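Local coordinates for adenine phosphoribosyltransferase, putative (Trypanosoma brucei brucei, PDB 5VN4), which probably catalyses the salvage of adenine, joining it to 5-phospho-alpha-D-ribose 1-diphosphate to give AMP and diphosphate, at residues N17-R28 with S204-T215. Sequence-based numbering, arbitrary orientation.
Sequences NYFTLSKDSPLR and SNVPFVTLVDET
Tyr18 to Leu21 and Phe208 to Thr210 run as neighbouring parallel strands, their short axes 22° apart, stitched by Phe208 N to Asn17 O, Phe19 N to Phe208 O (2.8 Å) and Thr210 N to Phe19 O. Where the second chain turns its corner at Leu211 and Val212, the register slips by one residue: Leu21 N reaches Leu211 O, and the Thr20 hydroxyl takes up Thr210 O (OG1 to O 2.8 Å), the carbonyl that regular pairing would give to Leu21 N. Threonine suits this spot because its OG1, opposite the backbone N (chi1 -168°), reaches across to a carbonyl of the partner strand. At the start of the pairing, the Asn17 amide can offer both its N-H groups, ND2 donating to a lone pair of Ser204 O (3.2 Å) and to a water held by Asn205 O.

On one face of the sheet, the edge of the Phe208 ring is directed at the face of Tyr18, with centroids 6.0 Å apart; these flat rings fill the side under helix 192-197. On the other face, Phe19 lays CE1 against Pro207 CB (3.8 Å).

Past the corner, Arg28 bends at chi3 (-70°) and spreads its guanidinium over Val212 CG1. Its long, many-donor head serves two carbonyls and a carboxylate at once: NH2 donates to Leu21 O (2.7 Å), NE to Ser22 O, and NH1 forms a salt bridge with Asp213 OD1 (3.0 Å), met from above the carboxylate plane. That oxygen also accepts from Thr215 N, making an Asx turn, and from Thr215 OG1; three donors would probably favour the ionised carboxylate.

The N-terminal strand thereby extends the central sheet of the type I phosphoribosyltransferase fold beside strand 208-213, whose Phe208 side chain lies about 8 Å from the bound ribose 5-phosphate.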
loop_
_atom_site.group_PDB
_atom_site.type_symbol
_atom_site.label_atom_id
_atom_site.label_comp_id
_atom_site.label_asym_id
_atom_site.label_seq_id
_atom_site.Cartn_x
_atom_site.Cartn_y
_atom_site.Cartn_z
ATOM N N ASN A 17 -12.725 -24.315 4.795
ATOM C CA ASN A 17 -11.499 -23.529 4.657
ATOM C C ASN A 17 -11.757 -22.031 4.477
ATOM O O ASN A 17 -10.964 -21.323 3.855
ATOM C CB ASN A 17 -10.547 -24.093 3.602
ATOM C CG ASN A 17 -9.491 -24.977 4.217
ATOM O OD1 ASN A 17 -9.115 -24.780 5.371
ATOM N ND2 ASN A 17 -9.001 -25.951 3.459
ATOM N N TYR A 18 -12.849 -21.528 5.050
ATOM C CA TYR A 18 -13.143 -20.095 5.090
ATOM C C TYR A 18 -13.358 -19.739 6.554
ATOM O O TYR A 18 -14.383 -20.107 7.137
ATOM C CB TYR A 18 -14.378 -19.763 4.248
ATOM C CG TYR A 18 -14.388 -18.370 3.629
ATOM C CD1 TYR A 18 -13.817 -17.279 4.276
ATOM C CD2 TYR A 18 -14.975 -18.156 2.383
ATOM C CE1 TYR A 18 -13.830 -16.019 3.694
ATOM C CE2 TYR A 18 -15.001 -16.899 1.792
ATOM C CZ TYR A 18 -14.423 -15.832 2.459
ATOM O OH TYR A 18 -14.439 -14.580 1.888
ATOM N N PHE A 19 -12.377 -19.060 7.149
ATOM C CA PHE A 19 -12.356 -18.747 8.573
ATOM C C PHE A 19 -12.534 -17.251 8.792
ATOM O O PHE A 19 -12.011 -16.441 8.024
ATOM C CB PHE A 19 -11.016 -19.150 9.197
ATOM C CG PHE A 19 -10.735 -20.629 9.149
ATOM C CD1 PHE A 19 -10.177 -21.217 8.015
ATOM C CD2 PHE A 19 -11.023 -21.433 10.241
ATOM C CE1 PHE A 19 -9.913 -22.589 7.981
ATOM C CE2 PHE A 19 -10.756 -22.796 10.213
ATOM C CZ PHE A 19 -10.204 -23.375 9.076
ATOM N N THR A 20 -13.253 -16.898 9.858
ATOM C CA THR A 20 -13.435 -15.509 10.247
ATOM C C THR A 20 -13.489 -15.450 11.771
ATOM O O THR A 20 -13.651 -16.471 12.436
ATOM C CB THR A 20 -14.691 -14.929 9.583
ATOM O OG1 THR A 20 -14.721 -13.507 9.747
ATOM C CG2 THR A 20 -15.957 -15.539 10.173
ATOM N N LEU A 21 -13.322 -14.255 12.335
ATOM C CA LEU A 21 -13.331 -14.158 13.789
ATOM C C LEU A 21 -14.679 -14.599 14.354
ATOM O O LEU A 21 -15.727 -14.424 13.725
ATOM C CB LEU A 21 -13.040 -12.725 14.238
ATOM C CG LEU A 21 -11.590 -12.251 14.115
ATOM C CD1 LEU A 21 -11.541 -10.743 14.315
ATOM C CD2 LEU A 21 -10.681 -12.964 15.106
ATOM N N SER A 22 -14.646 -15.167 15.559
ATOM C CA SER A 22 -15.882 -15.515 16.247
ATOM C C SER A 22 -16.763 -14.276 16.420
ATOM O O SER A 22 -16.299 -13.135 16.377
ATOM C CB SER A 22 -15.567 -16.105 17.618
ATOM O OG SER A 22 -15.029 -15.112 18.467
ATOM N N LYS A 23 -18.060 -14.515 16.620
ATOM C CA LYS A 23 -19.008 -13.409 16.735
ATOM C C LYS A 23 -18.696 -12.511 17.925
ATOM O O LYS A 23 -18.915 -11.293 17.858
ATOM C CB LYS A 23 -20.439 -13.940 16.858
ATOM C CG LYS A 23 -20.936 -14.681 15.639
ATOM C CD LYS A 23 -22.428 -14.951 15.781
ATOM C CE LYS A 23 -22.969 -15.767 14.623
ATOM N NZ LYS A 23 -22.618 -17.205 14.762
ATOM N N ASP A 24 -18.195 -13.088 19.014
ATOM C CA ASP A 24 -17.939 -12.366 20.250
ATOM C C ASP A 24 -16.517 -11.826 20.350
ATOM O O ASP A 24 -16.195 -11.186 21.354
ATOM C CB ASP A 24 -18.188 -13.299 21.436
ATOM C CG ASP A 24 -17.361 -14.559 21.342
ATOM O OD1 ASP A 24 -17.672 -15.405 20.473
ATOM O OD2 ASP A 24 -16.374 -14.679 22.099
ATOM N N SER A 25 -15.669 -12.063 19.348
ATOM C CA SER A 25 -14.258 -11.704 19.451
ATOM C C SER A 25 -14.096 -10.208 19.711
ATOM O O SER A 25 -14.696 -9.392 19.001
ATOM C CB SER A 25 -13.540 -12.058 18.155
ATOM O OG SER A 25 -12.204 -11.598 18.223
ATOM N N PRO A 26 -13.293 -9.808 20.702
ATOM C CA PRO A 26 -13.079 -8.371 20.932
ATOM C C PRO A 26 -12.567 -7.627 19.710
ATOM O O PRO A 26 -12.938 -6.463 19.507
ATOM C CB PRO A 26 -12.077 -8.348 22.095
ATOM C CG PRO A 26 -12.350 -9.621 22.829
ATOM C CD PRO A 26 -12.672 -10.632 21.753
ATOM N N LEU A 27 -11.747 -8.266 18.873
ATOM C CA LEU A 27 -11.256 -7.584 17.681
ATOM C C LEU A 27 -12.379 -7.374 16.673
ATOM O O LEU A 27 -12.442 -6.325 16.018
ATOM C CB LEU A 27 -10.081 -8.350 17.070
ATOM C CG LEU A 27 -9.467 -7.746 15.805
ATOM C CD1 LEU A 27 -9.058 -6.292 16.022
ATOM C CD2 LEU A 27 -8.276 -8.574 15.319
ATOM N N ARG A 28 -13.287 -8.348 16.547
ATOM C CA ARG A 28 -14.464 -8.136 15.708
ATOM C C ARG A 28 -15.291 -6.950 16.203
ATOM O O ARG A 28 -15.750 -6.130 15.403
ATOM C CB ARG A 28 -15.328 -9.393 15.641
ATOM C CG ARG A 28 -16.611 -9.175 14.841
ATOM C CD ARG A 28 -17.457 -10.428 14.740
ATOM N NE ARG A 28 -16.867 -11.466 13.894
ATOM C CZ ARG A 28 -16.990 -11.526 12.566
ATOM N NH1 ARG A 28 -17.634 -10.571 11.895
ATOM N NH2 ARG A 28 -16.442 -12.533 11.899
ATOM N N SER A 204 -6.811 -26.731 -2.745
ATOM C CA SER A 204 -8.012 -26.851 -1.926
ATOM C C SER A 204 -7.711 -26.949 -0.433
ATOM O O SER A 204 -8.614 -26.711 0.379
ATOM C CB SER A 204 -8.847 -28.050 -2.373
ATOM O OG SER A 204 -8.124 -29.251 -2.190
ATOM N N ASN A 205 -6.477 -27.277 -0.044
ATOM C CA ASN A 205 -6.123 -27.346 1.368
ATOM C C ASN A 205 -5.602 -26.019 1.934
ATOM O O ASN A 205 -5.028 -26.011 3.031
ATOM C CB ASN A 205 -5.153 -28.506 1.638
ATOM C CG ASN A 205 -3.757 -28.222 1.162
ATOM O OD1 ASN A 205 -3.532 -27.341 0.332
ATOM N ND2 ASN A 205 -2.800 -28.973 1.691
ATOM N N VAL A 206 -5.827 -24.902 1.245
ATOM C CA VAL A 206 -5.301 -23.604 1.664
ATOM C C VAL A 206 -6.403 -22.863 2.419
ATOM O O VAL A 206 -7.421 -22.508 1.810
ATOM C CB VAL A 206 -4.809 -22.779 0.471
ATOM C CG1 VAL A 206 -4.411 -21.373 0.940
ATOM C CG2 VAL A 206 -3.641 -23.475 -0.205
ATOM N N PRO A 207 -6.239 -22.587 3.709
ATOM C CA PRO A 207 -7.265 -21.811 4.422
ATOM C C PRO A 207 -7.310 -20.364 3.952
ATOM O O PRO A 207 -6.278 -19.743 3.678
ATOM C CB PRO A 207 -6.824 -21.894 5.889
ATOM C CG PRO A 207 -5.901 -23.087 5.951
ATOM C CD PRO A 207 -5.200 -23.112 4.611
ATOM N N PHE A 208 -8.530 -19.835 3.846
ATOM C CA PHE A 208 -8.775 -18.402 3.741
ATOM C C PHE A 208 -9.121 -17.897 5.134
ATOM O O PHE A 208 -10.002 -18.453 5.793
ATOM C CB PHE A 208 -9.971 -18.119 2.826
ATOM C CG PHE A 208 -9.654 -18.123 1.346
ATOM C CD1 PHE A 208 -8.839 -19.087 0.774
ATOM C CD2 PHE A 208 -10.238 -17.178 0.519
ATOM C CE1 PHE A 208 -8.590 -19.077 -0.601
ATOM C CE2 PHE A 208 -10.001 -17.158 -0.847
ATOM C CZ PHE A 208 -9.179 -18.113 -1.415
ATOM N N VAL A 209 -8.448 -16.836 5.570
ATOM C CA VAL A 209 -8.675 -16.245 6.883
ATOM C C VAL A 209 -8.980 -14.767 6.679
ATOM O O VAL A 209 -8.092 -13.993 6.306
ATOM C CB VAL A 209 -7.456 -16.429 7.795
ATOM C CG1 VAL A 209 -7.654 -15.689 9.113
ATOM C CG2 VAL A 209 -7.176 -17.915 8.022
ATOM N N THR A 210 -10.236 -14.371 6.896
ATOM C CA THR A 210 -10.623 -12.969 6.795
ATOM C C THR A 210 -11.185 -12.543 8.139
ATOM O O THR A 210 -12.168 -13.119 8.611
ATOM C CB THR A 210 -11.647 -12.734 5.680
ATOM O OG1 THR A 210 -12.829 -13.504 5.918
ATOM C CG2 THR A 210 -11.073 -13.115 4.324
ATOM N N LEU A 211 -10.568 -11.534 8.752
ATOM C CA LEU A 211 -10.858 -11.236 10.154
ATOM C C LEU A 211 -12.344 -10.986 10.398
ATOM O O LEU A 211 -12.927 -11.554 11.330
ATOM C CB LEU A 211 -10.011 -10.060 10.641
ATOM C CG LEU A 211 -8.508 -10.342 10.648
ATOM C CD1 LEU A 211 -7.760 -9.186 11.325
ATOM C CD2 LEU A 211 -8.179 -11.675 11.317
ATOM N N VAL A 212 -12.972 -10.126 9.593
ATOM C CA VAL A 212 -14.417 -9.967 9.714
ATOM C C VAL A 212 -15.098 -10.362 8.407
ATOM O O VAL A 212 -14.437 -10.807 7.452
ATOM C CB VAL A 212 -14.847 -8.590 10.272
ATOM C CG1 VAL A 212 -14.314 -8.421 11.695
ATOM C CG2 VAL A 212 -14.379 -7.457 9.378
ATOM N N ASP A 213 -16.423 -10.250 8.375
ATOM C CA ASP A 213 -17.234 -10.773 7.287
ATOM C C ASP A 213 -18.363 -9.792 7.018
ATOM O O ASP A 213 -18.404 -8.688 7.574
ATOM C CB ASP A 213 -17.717 -12.198 7.600
ATOM C CG ASP A 213 -18.640 -12.260 8.807
ATOM O OD1 ASP A 213 -19.011 -11.189 9.337
ATOM O OD2 ASP A 213 -19.006 -13.387 9.214
ATOM N N GLU A 214 -19.308 -10.222 6.177
ATOM C CA GLU A 214 -20.399 -9.350 5.756
ATOM C C GLU A 214 -21.278 -8.872 6.911
ATOM O O GLU A 214 -22.001 -7.882 6.750
ATOM C CB GLU A 214 -21.257 -10.043 4.688
ATOM C CG GLU A 214 -21.853 -11.388 5.098
ATOM C CD GLU A 214 -20.983 -12.574 4.701
ATOM O OE1 GLU A 214 -19.752 -12.485 4.852
ATOM O OE2 GLU A 214 -21.524 -13.609 4.229
ATOM N N THR A 215 -21.247 -9.542 8.067
ATOM C CA THR A 215 -22.072 -9.071 9.177
ATOM C C THR A 215 -21.587 -7.735 9.722
ATOM O O THR A 215 -22.340 -7.067 10.438
ATOM C CB THR A 215 -22.142 -10.099 10.310
ATOM O OG1 THR A 215 -20.871 -10.198 10.963
ATOM C CG2 THR A 215 -22.564 -11.458 9.791
HETATM O O HOH W 1 -6.954 -27.570 4.868
HETATM O O HOH W 2 -19.174 -8.273 12.489
#